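Local structure of MHC class I antigen (Anolis carolinensis, 7CPO) at residues 187-192 and 270-275; 199-204 and 249-254; 215-220 and 243-248. The protein probably presents peptides to T cells at the cell surface, as a reptilian MHC class I heavy chain paired with beta2-microglobulin. One frame throughout, in Å; residues are numbered along the deposited sequence. Where two conformers were deposited one is given.

Contact 1. Residues 187-192 and 270-275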
loop_
_atom_site.group_PDB
_atom_site.type_symbol
_atom_site.label_atom_id
_atom_site.label_comp_id
_atom_site.label_asym_id
_atom_site.label_seq_id
_atom_site.Cartn_x
_atom_site.Cartn_y
_atom_site.Cartn_z
ATOM N N PRO A 187 14.361 -5.949 -13.021
ATOM C CA PRO A 187 13.135 -5.972 -13.827
ATOM C C PRO A 187 13.223 -6.981 -14.965
ATOM O O PRO A 187 14.289 -7.236 -15.533
ATOM C CB PRO A 187 13.036 -4.542 -14.371
ATOM C CG PRO A 187 13.911 -3.730 -13.492
ATOM C CD PRO A 187 15.002 -4.625 -13.024
ATOM N N GLU A 188 12.069 -7.557 -15.282
ATOM C CA GLU A 188 11.892 -8.527 -16.354
ATOM C C GLU A 188 10.956 -7.877 -17.362
ATOM O O GLU A 188 9.758 -7.724 -17.083
ATOM C CB GLU A 188 11.323 -9.846 -15.809
ATOM C CG GLU A 188 12.119 -10.434 -14.628
ATOM C CD GLU A 188 11.251 -11.015 -13.483
ATOM O OE1 GLU A 188 10.088 -11.421 -13.717
ATOM O OE2 GLU A 188 11.749 -11.074 -12.335
ATOM N N VAL A 189 11.503 -7.490 -18.518
ATOM C CA VAL A 189 10.819 -6.659 -19.512
ATOM C C VAL A 189 10.446 -7.505 -20.721
ATOM O O VAL A 189 11.316 -8.110 -21.360
ATOM C CB VAL A 189 11.696 -5.484 -19.966
ATOM C CG1 VAL A 189 10.882 -4.525 -20.848
ATOM C CG2 VAL A 189 12.313 -4.776 -18.773
ATOM N N LYS A 190 9.167 -7.505 -21.068
ATOM C CA LYS A 190 8.666 -8.281 -22.191
ATOM C C LYS A 190 7.745 -7.398 -23.021
ATOM O O LYS A 190 6.830 -6.774 -22.483
ATOM C CB LYS A 190 7.933 -9.536 -21.686
ATOM C CG LYS A 190 7.163 -10.307 -22.731
ATOM C CD LYS A 190 7.704 -11.713 -22.805
ATOM C CE LYS A 190 6.878 -12.612 -23.706
ATOM N NZ LYS A 190 5.566 -12.886 -23.104
ATOM N N VAL A 191 7.991 -7.325 -24.319
ATOM C CA VAL A 191 7.158 -6.546 -25.232
ATOM C C VAL A 191 6.269 -7.501 -26.010
ATOM O O VAL A 191 6.763 -8.438 -26.644
ATOM C CB VAL A 191 7.998 -5.692 -26.204
ATOM C CG1 VAL A 191 7.078 -4.826 -27.052
ATOM C CG2 VAL A 191 8.999 -4.829 -25.461
ATOM N N THR A 192 4.967 -7.258 -25.978
ATOM C CA THR A 192 4.032 -7.958 -26.834
ATOM C C THR A 192 3.332 -6.973 -27.778
ATOM O O THR A 192 3.475 -5.750 -27.674
ATOM C CB THR A 192 3.015 -8.733 -25.992
ATOM O OG1 THR A 192 2.382 -7.834 -25.075
ATOM C CG2 THR A 192 3.703 -9.870 -25.224
ATOM N N ASN A 270 23.023 -0.565 -16.806
ATOM C CA ASN A 270 22.666 0.240 -17.973
ATOM C C ASN A 270 21.167 0.167 -18.224
ATOM O O ASN A 270 20.557 -0.875 -17.989
ATOM C CB ASN A 270 23.390 -0.235 -19.239
ATOM C CG ASN A 270 24.763 -0.784 -18.954
ATOM O OD1 ASN A 270 25.684 -0.029 -18.637
ATOM N ND2 ASN A 270 24.913 -2.107 -19.058
ATOM N N PRO A 271 20.538 1.233 -18.710
ATOM C CA PRO A 271 19.122 1.126 -19.079
ATOM C C PRO A 271 18.951 0.121 -20.213
ATOM O O PRO A 271 19.873 -0.119 -20.990
ATOM C CB PRO A 271 18.754 2.552 -19.518
ATOM C CG PRO A 271 19.837 3.438 -18.947
ATOM C CD PRO A 271 21.077 2.582 -18.949
ATOM N N VAL A 272 17.770 -0.497 -20.283
ATOM C CA VAL A 272 17.442 -1.419 -21.367
ATOM C C VAL A 272 16.426 -0.762 -22.296
ATOM O O VAL A 272 15.612 0.072 -21.879
ATOM C CB VAL A 272 16.903 -2.777 -20.863
ATOM C CG1 VAL A 272 17.895 -3.436 -19.922
ATOM C CG2 VAL A 272 15.557 -2.608 -20.188
ATOM N N ASP A 273 16.492 -1.142 -23.575
ATOM C CA ASP A 273 15.556 -0.695 -24.603
ATOM C C ASP A 273 15.074 -1.936 -25.339
ATOM O O ASP A 273 15.851 -2.572 -26.061
ATOM C CB ASP A 273 16.211 0.282 -25.580
ATOM C CG ASP A 273 16.722 1.525 -24.912
ATOM O OD1 ASP A 273 16.010 2.551 -24.948
ATOM O OD2 ASP A 273 17.834 1.471 -24.344
ATOM N N VAL A 274 13.798 -2.271 -25.175
ATOM C CA VAL A 274 13.237 -3.516 -25.688
ATOM C C VAL A 274 12.205 -3.196 -26.766
ATOM O O VAL A 274 11.289 -2.395 -26.544
ATOM C CB VAL A 274 12.634 -4.356 -24.547
ATOM C CG1 VAL A 274 12.428 -5.789 -24.983
ATOM C CG2 VAL A 274 13.561 -4.321 -23.351
ATOM N N ALA A 275 12.365 -3.820 -27.931
ATOM C CA ALA A 275 11.435 -3.729 -29.052
ATOM C C ALA A 275 10.648 -5.023 -29.185
ATOM O O ALA A 275 10.947 -6.035 -28.546
ATOM C CB ALA A 275 12.176 -3.440 -30.360
#

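Contact 2. Residues 199-204 and 249-254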
loop_
_atom_site.group_PDB
_atom_site.type_symbol
_atom_site.label_atom_id
_atom_site.label_comp_id
_atom_site.label_asym_id
_atom_site.label_seq_id
_atom_site.Cartn_x
_atom_site.Cartn_y
_atom_site.Cartn_z
ATOM N N GLY A 199 -6.983 -1.168 -37.600
ATOM C CA GLY A 199 -5.786 -1.485 -38.364
ATOM C C GLY A 199 -4.506 -0.894 -37.801
ATOM O O GLY A 199 -3.512 -0.718 -38.508
ATOM N N MET A 200 -4.545 -0.561 -36.518
ATOM C CA MET A 200 -3.389 -0.104 -35.769
ATOM C C MET A 200 -3.012 -1.178 -34.759
ATOM O O MET A 200 -3.803 -2.070 -34.466
ATOM C CB MET A 200 -3.690 1.224 -35.064
ATOM C CG MET A 200 -4.080 2.346 -36.010
ATOM S SD MET A 200 -2.788 2.794 -37.191
ATOM C CE MET A 200 -1.892 4.021 -36.257
ATOM N N GLU A 201 -1.789 -1.105 -34.241
ATOM C CA GLU A 201 -1.314 -2.066 -33.251
ATOM C C GLU A 201 -1.051 -1.359 -31.934
ATOM O O GLU A 201 -0.604 -0.209 -31.915
ATOM C CB GLU A 201 -0.021 -2.764 -33.702
ATOM C CG GLU A 201 -0.209 -3.833 -34.755
ATOM C CD GLU A 201 1.100 -4.432 -35.238
ATOM O OE1 GLU A 201 2.180 -3.987 -34.783
ATOM O OE2 GLU A 201 1.047 -5.345 -36.087
ATOM N N THR A 202 -1.329 -2.053 -30.831
ATOM C CA THR A 202 -0.919 -1.609 -29.502
ATOM C C THR A 202 0.281 -2.442 -29.063
ATOM O O THR A 202 0.198 -3.676 -28.997
ATOM C CB THR A 202 -2.051 -1.731 -28.482
ATOM O OG1 THR A 202 -3.183 -0.986 -28.930
ATOM C CG2 THR A 202 -1.596 -1.167 -27.124
ATOM N N LEU A 203 1.395 -1.770 -28.784
ATOM C CA LEU A 203 2.586 -2.425 -28.256
ATOM C C LEU A 203 2.567 -2.344 -26.731
ATOM O O LEU A 203 2.534 -1.244 -26.162
ATOM C CB LEU A 203 3.853 -1.782 -28.824
ATOM C CG LEU A 203 4.088 -1.851 -30.345
ATOM C CD1 LEU A 203 5.507 -1.394 -30.718
ATOM C CD2 LEU A 203 3.806 -3.244 -30.897
ATOM N N ILE A 204 2.590 -3.501 -26.068
ATOM C CA ILE A 204 2.516 -3.567 -24.608
ATOM C C ILE A 204 3.885 -3.912 -24.039
ATOM O O ILE A 204 4.520 -4.885 -24.461
ATOM C CB ILE A 204 1.468 -4.583 -24.139
ATOM C CG1 ILE A 204 0.094 -4.199 -24.677
ATOM C CG2 ILE A 204 1.456 -4.665 -22.616
ATOM C CD1 ILE A 204 -0.946 -5.245 -24.413
ATOM N N VAL A 249 1.542 1.703 -26.046
ATOM C CA VAL A 249 1.507 2.748 -27.064
ATOM C C VAL A 249 0.774 2.192 -28.281
ATOM O O VAL A 249 0.887 1.006 -28.604
ATOM C CB VAL A 249 2.930 3.244 -27.415
ATOM C CG1 VAL A 249 3.802 2.089 -27.895
ATOM C CG2 VAL A 249 2.875 4.370 -28.453
ATOM N N LYS A 250 -0.022 3.034 -28.928
ATOM C CA LYS A 250 -0.647 2.651 -30.185
ATOM C C LYS A 250 0.280 3.079 -31.315
ATOM O O LYS A 250 0.603 4.267 -31.445
ATOM C CB LYS A 250 -2.040 3.257 -30.351
ATOM C CG LYS A 250 -2.800 2.554 -31.485
ATOM C CD LYS A 250 -4.231 3.038 -31.705
ATOM C CE LYS A 250 -5.243 2.057 -31.070
ATOM N NZ LYS A 250 -5.250 0.693 -31.710
ATOM N N VAL A 251 0.749 2.109 -32.094
ATOM C CA VAL A 251 1.708 2.377 -33.150
ATOM C C VAL A 251 1.087 2.012 -34.479
ATOM O O VAL A 251 0.048 1.355 -34.567
ATOM C CB VAL A 251 3.042 1.634 -32.974
ATOM C CG1 VAL A 251 3.603 1.872 -31.583
ATOM C CG2 VAL A 251 2.863 0.152 -33.286
ATOM N N ASP A 252 1.781 2.366 -35.475
ATOM C CA ASP A 252 1.287 2.664 -36.788
ATOM C C ASP A 252 1.462 1.467 -37.708
ATOM O O ASP A 252 2.196 0.519 -37.387
ATOM C CB ASP A 252 2.045 3.894 -37.305
ATOM C CG ASP A 252 2.346 4.897 -36.175
ATOM O OD1 ASP A 252 1.414 5.604 -35.706
ATOM O OD2 ASP A 252 3.514 4.941 -35.721
ATOM N N PRO A 253 0.767 1.458 -38.848
ATOM C CA PRO A 253 1.067 0.436 -39.849
ATOM C C PRO A 253 2.496 0.637 -40.314
ATOM O O PRO A 253 2.950 1.771 -40.491
ATOM C CB PRO A 253 0.050 0.706 -40.972
ATOM C CG PRO A 253 -0.807 1.845 -40.516
ATOM C CD PRO A 253 -0.079 2.527 -39.411
ATOM N N LYS A 254 3.226 -0.468 -40.456
ATOM C CA LYS A 254 4.534 -0.497 -41.088
ATOM C C LYS A 254 5.599 0.208 -40.267
ATOM O O LYS A 254 6.714 0.378 -40.759
ATOM C CB LYS A 254 4.519 0.159 -42.481
ATOM C CG LYS A 254 3.414 -0.302 -43.440
ATOM C CD LYS A 254 3.865 -1.428 -44.336
ATOM C CE LYS A 254 4.261 -0.859 -45.685
ATOM N NZ LYS A 254 5.411 -1.605 -46.249
#

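Contact 3. Residues 215-220 and 243-248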
loop_
_atom_site.group_PDB
_atom_site.type_symbol
_atom_site.label_atom_id
_atom_site.label_comp_id
_atom_site.label_asym_id
_atom_site.label_seq_id
_atom_site.Cartn_x
_atom_site.Cartn_y
_atom_site.Cartn_z
ATOM N N ILE A 215 10.969 3.170 -10.440
ATOM C CA ILE A 215 11.312 2.708 -11.778
ATOM C C ILE A 215 10.896 3.772 -12.782
ATOM O O ILE A 215 9.934 4.513 -12.562
ATOM C CB ILE A 215 10.656 1.331 -12.072
ATOM C CG1 ILE A 215 11.298 0.667 -13.296
ATOM C CG2 ILE A 215 9.133 1.445 -12.193
ATOM C CD1 ILE A 215 11.149 -0.847 -13.301
ATOM N N ASP A 216 11.646 3.860 -13.885
ATOM C CA ASP A 216 11.354 4.787 -14.973
ATOM C C ASP A 216 11.147 3.966 -16.240
ATOM O O ASP A 216 12.088 3.351 -16.753
ATOM C CB ASP A 216 12.469 5.824 -15.155
ATOM C CG ASP A 216 11.952 7.164 -15.723
ATOM O OD1 ASP A 216 10.742 7.271 -16.076
ATOM O OD2 ASP A 216 12.767 8.114 -15.819
ATOM N N ILE A 217 9.912 3.945 -16.722
ATOM C CA ILE A 217 9.526 3.225 -17.921
ATOM C C ILE A 217 8.930 4.224 -18.891
ATOM O O ILE A 217 7.982 4.943 -18.545
ATOM C CB ILE A 217 8.507 2.120 -17.616
ATOM C CG1 ILE A 217 8.995 1.261 -16.445
ATOM C CG2 ILE A 217 8.204 1.308 -18.889
ATOM C CD1 ILE A 217 7.952 0.296 -15.958
ATOM N N ASP A 218 9.470 4.260 -20.102
ATOM C CA ASP A 218 8.934 5.114 -21.150
ATOM C C ASP A 218 9.043 4.398 -22.486
ATOM O O ASP A 218 10.039 3.727 -22.772
ATOM C CB ASP A 218 9.668 6.468 -21.226
ATOM C CG ASP A 218 9.148 7.486 -20.213
ATOM O OD1 ASP A 218 9.860 7.783 -19.220
ATOM O OD2 ASP A 218 8.019 7.992 -20.409
ATOM N N TRP A 219 8.005 4.536 -23.296
ATOM C CA TRP A 219 8.113 4.208 -24.707
ATOM C C TRP A 219 8.878 5.312 -25.441
ATOM O O TRP A 219 8.613 6.506 -25.262
ATOM C CB TRP A 219 6.726 4.019 -25.306
ATOM C CG TRP A 219 6.225 2.646 -25.122
ATOM C CD1 TRP A 219 5.289 2.222 -24.221
ATOM C CD2 TRP A 219 6.634 1.493 -25.857
ATOM N NE1 TRP A 219 5.091 0.876 -24.354
ATOM C CE2 TRP A 219 5.906 0.399 -25.349
ATOM C CE3 TRP A 219 7.544 1.279 -26.901
ATOM C CZ2 TRP A 219 6.059 -0.895 -25.849
ATOM C CZ3 TRP A 219 7.698 -0.002 -27.397
ATOM C CH2 TRP A 219 6.956 -1.075 -26.873
ATOM N N THR A 220 9.844 4.911 -26.254
ATOM C CA THR A 220 10.564 5.858 -27.080
ATOM C C THR A 220 10.175 5.692 -28.546
ATOM O O THR A 220 9.638 4.666 -28.970
ATOM C CB THR A 220 12.075 5.714 -26.882
ATOM O OG1 THR A 220 12.459 4.347 -27.044
ATOM C CG2 THR A 220 12.447 6.156 -25.499
ATOM N N TYR A 243 7.600 -5.941 -7.683
ATOM C CA TYR A 243 6.525 -5.133 -8.269
ATOM C C TYR A 243 6.279 -5.444 -9.741
ATOM O O TYR A 243 7.130 -6.007 -10.439
ATOM C CB TYR A 243 6.800 -3.629 -8.110
ATOM C CG TYR A 243 6.658 -3.226 -6.669
ATOM C CD1 TYR A 243 5.416 -2.890 -6.137
ATOM C CD2 TYR A 243 7.751 -3.263 -5.819
ATOM C CE1 TYR A 243 5.281 -2.573 -4.813
ATOM C CE2 TYR A 243 7.624 -2.951 -4.505
ATOM C CZ TYR A 243 6.393 -2.600 -3.998
ATOM O OH TYR A 243 6.304 -2.285 -2.661
ATOM N N TYR A 244 5.095 -5.041 -10.212
ATOM C CA TYR A 244 4.684 -5.252 -11.597
ATOM C C TYR A 244 3.964 -4.018 -12.135
ATOM O O TYR A 244 3.226 -3.351 -11.397
ATOM C CB TYR A 244 3.757 -6.478 -11.722
ATOM C CG TYR A 244 2.958 -6.530 -13.017
ATOM C CD1 TYR A 244 1.694 -5.953 -13.096
ATOM C CD2 TYR A 244 3.464 -7.167 -14.158
ATOM C CE1 TYR A 244 0.958 -5.984 -14.263
ATOM C CE2 TYR A 244 2.726 -7.207 -15.338
ATOM C CZ TYR A 244 1.474 -6.612 -15.377
ATOM O OH TYR A 244 0.713 -6.640 -16.520
ATOM N N THR A 245 4.150 -3.742 -13.430
ATOM C CA THR A 245 3.371 -2.724 -14.131
ATOM C C THR A 245 3.490 -2.944 -15.638
ATOM O O THR A 245 4.228 -3.821 -16.104
ATOM C CB THR A 245 3.818 -1.312 -13.744
ATOM O OG1 THR A 245 2.885 -0.361 -14.262
ATOM C CG2 THR A 245 5.174 -1.025 -14.297
ATOM N N TRP A 246 2.760 -2.128 -16.406
ATOM C CA TRP A 246 2.839 -2.155 -17.862
ATOM C C TRP A 246 2.688 -0.750 -18.434
ATOM O O TRP A 246 2.173 0.167 -17.788
ATOM C CB TRP A 246 1.782 -3.076 -18.480
ATOM C CG TRP A 246 0.379 -2.676 -18.187
ATOM C CD1 TRP A 246 -0.431 -3.181 -17.203
ATOM C CD2 TRP A 246 -0.401 -1.706 -18.887
ATOM N NE1 TRP A 246 -1.664 -2.571 -17.242
ATOM C CE2 TRP A 246 -1.670 -1.662 -18.266
ATOM C CE3 TRP A 246 -0.153 -0.864 -19.977
ATOM C CZ2 TRP A 246 -2.684 -0.810 -18.700
ATOM C CZ3 TRP A 246 -1.162 -0.009 -20.403
ATOM C CH2 TRP A 246 -2.411 0.007 -19.766
ATOM N N ARG A 247 3.141 -0.602 -19.676
ATOM C CA ARG A 247 3.023 0.636 -20.428
ATOM C C ARG A 247 2.804 0.304 -21.896
ATOM O O ARG A 247 3.518 -0.534 -22.457
ATOM C CB ARG A 247 4.270 1.493 -20.274
ATOM C CG ARG A 247 4.040 2.946 -20.580
ATOM C CD ARG A 247 5.322 3.694 -20.320
ATOM N NE ARG A 247 5.182 5.134 -20.530
ATOM C CZ ARG A 247 4.700 5.991 -19.632
ATOM N NH1 ARG A 247 4.304 5.554 -18.444
ATOM N NH2 ARG A 247 4.638 7.288 -19.919
ATOM N N SER A 248 1.838 0.986 -22.512
ATOM C CA SER A 248 1.390 0.703 -23.867
ATOM C C SER A 248 1.474 1.947 -24.741
ATOM O O SER A 248 1.480 3.083 -24.260
ATOM C CB SER A 248 -0.046 0.183 -23.879
ATOM O OG SER A 248 -0.929 1.206 -23.463
HETATM O O HOH W 1 6.230 6.877 -22.694
#

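Contact 1. Residues 187-192 and 270-275
Val189, Val191 and Val274 share one rotamer, with CG1 anti to the backbone N (chi1 -176° in Val191) and CG2 anti to the carbonyl carbon, whereas Val272 is turned the other way (chi1 -57°), so that its CG2 sits in the crowded position between backbone N and carbonyl carbon. With these settings methyls pair off across the gap. Val274 comes up between the two valines of 187-192: its CG2 lies 3.7 Å from CG1 of Val189, the two side chains crossing obliquely, and its CG1 lies 3.6 Å from CG2 of Val191, which slides past it in the opposite direction. The same CG2 of Val191 also rests 3.5 Å from the carbonyl O of Val274. Val189 CG2 meets Val272 CG2 tip to tip and more loosely, at 4.2 Å.

The two strands are the first and last of the immunoglobulin C1-set domain, A and G, and they border different sheets of the beta sandwich. Their axes pass 8.2 Å apart and run 23° from parallel, and no hydrogen bond joins them; each is hydrogen-bonded through its backbone to its own sheet, Lys190 to Arg206 and Val274 to Cys261. Branched, wholly apolar valine suits this seam, being short enough for the narrow gap between sheets and at home in an extended backbone. Lys190 and Asp273, whose CB atoms point away from the facing strand, can carry charge. Glu188 forms a salt bridge with Arg12 of beta2-microglobulin, and Lys190 packs on Pro14 of that chain. Beyond the valines, Ala275 turns its methyl away and contributes backbone instead, its O lying 3.8 Å from Val191 CB.

Contact 2. Residues 199-204 and 249-254
Glu201 O is held by two donors, a conventional one and a weaker one: Val251 N at 2.7 Å, nearly along the C=O axis, and the CA-H of Lys250, its CA 3.3 Å away. This carbonyl belongs to the antiparallel pairing of strands B and E in the immunoglobulin C1-set domain. Glu201 with Val251 and Leu203 with Val249 are hydrogen-bonded pairs, each closed by two N-H...O bonds; the return bond from Glu201 N to Val251 O is 3.1 Å long with 163° at the hydrogen. Between them, Thr202 and Lys250 form a non-hydrogen-bonded pair with CA atoms 4.3 Å apart.

Side chains alternate accordingly. Leu203, Val249 and Val251 share a face with Glu201, and these aliphatic residues suit the sandwich interior, where Trp219 and Tyr259 pack against them. Leu203 crosses Val251 at about a right angle, its CG 3.8 Å from Val251 CG2. Glu201, nearer the end, sends its carboxylate to Arg256 and Arg193. On the other face Lys250 bends at chi3 and chi4, bringing its ammonium back toward the partner strand between Met200 CB and Thr202 OG1, and NZ makes a salt bridge with Glu195. Past the paired strands, flexible Met200 follows the departing chain: bent at chi2 and chi3, it sets CE 3.5 Å from Asp252 CA and SD 3.5 Å from Pro253 CD.

Contact 3. Residues 215-220 and 243-248
Strands C and E of the immunoglobulin C1-set domain, one from each sheet of the sandwich, face each other here, and Trp219 of strand C bridges the gap. With CG anti to the carbonyl carbon, the indole reaches strand E edge-on and gives its N-H to the carbonyl of Arg247, NE1 to O 2.8 Å and 166° at the hydrogen. The oxygen lies close to the ring plane, but the indole nitrogen stands above the carbonyl plane, so the bond is straight at the hydrogen without using a lone-pair direction.

Tryptophan suits the site because its large apolar ring fills the interior while its one polar atom finds a backbone acceptor. This is the tryptophan characteristic of the immunoglobulin core, touching Cys205 and Cys261, the disulfide that ties the sheets together.

Arg247, extended from CG to NE, reaches across the gap and slides past Ile217 to lie beside Asp218. Its aliphatic part touches Trp219 CD1, 3.9 Å from Arg247 CG, and Ile217 CG2, 4.0 Å from Arg247 CD. The guanidinium lies with Ile217 O over one face. Asp218 OD2 is 3.5 Å from NH2, yet the carboxylate and guanidinium planes are 73° apart and no N-H points at the oxygen, so this salt bridge rests on charge alone. A water supplies the directed bonds: it accepts from Arg247 NE at 3.0 Å and from the backbone N of Trp219, and donates to Asp218 OD2. Farther along, Ile217 CD1 meets Thr245 CG2 tip to tip at 3.5 Å, while the threonine hydroxyl turns to Leu234 O within its own sheet.

In the fold
All three contacts lie in the immunoglobulin C1-set domain. Contact 2 joins neighbouring strands, 201-210 and 243-251, within one sheet; contacts 1 and 3 cross from that sheet to the other. Along the chain they enclose one another, contact 3 innermost, then contact 2, with contact 1 bringing the two ends of the domain together. Contacts 1 and 3 have centres about 9 Å apart, and contact 2 lies about 18 and 17 Å from them. Trp219 links all three: its CH2 is 3.8 Å from Val191 CG1 and its CD2 3.5 Å from Val249 CG1. The result is one continuous core, and from the sheet that holds strands 188-193 and 243-251 residues reach beta2-microglobulin.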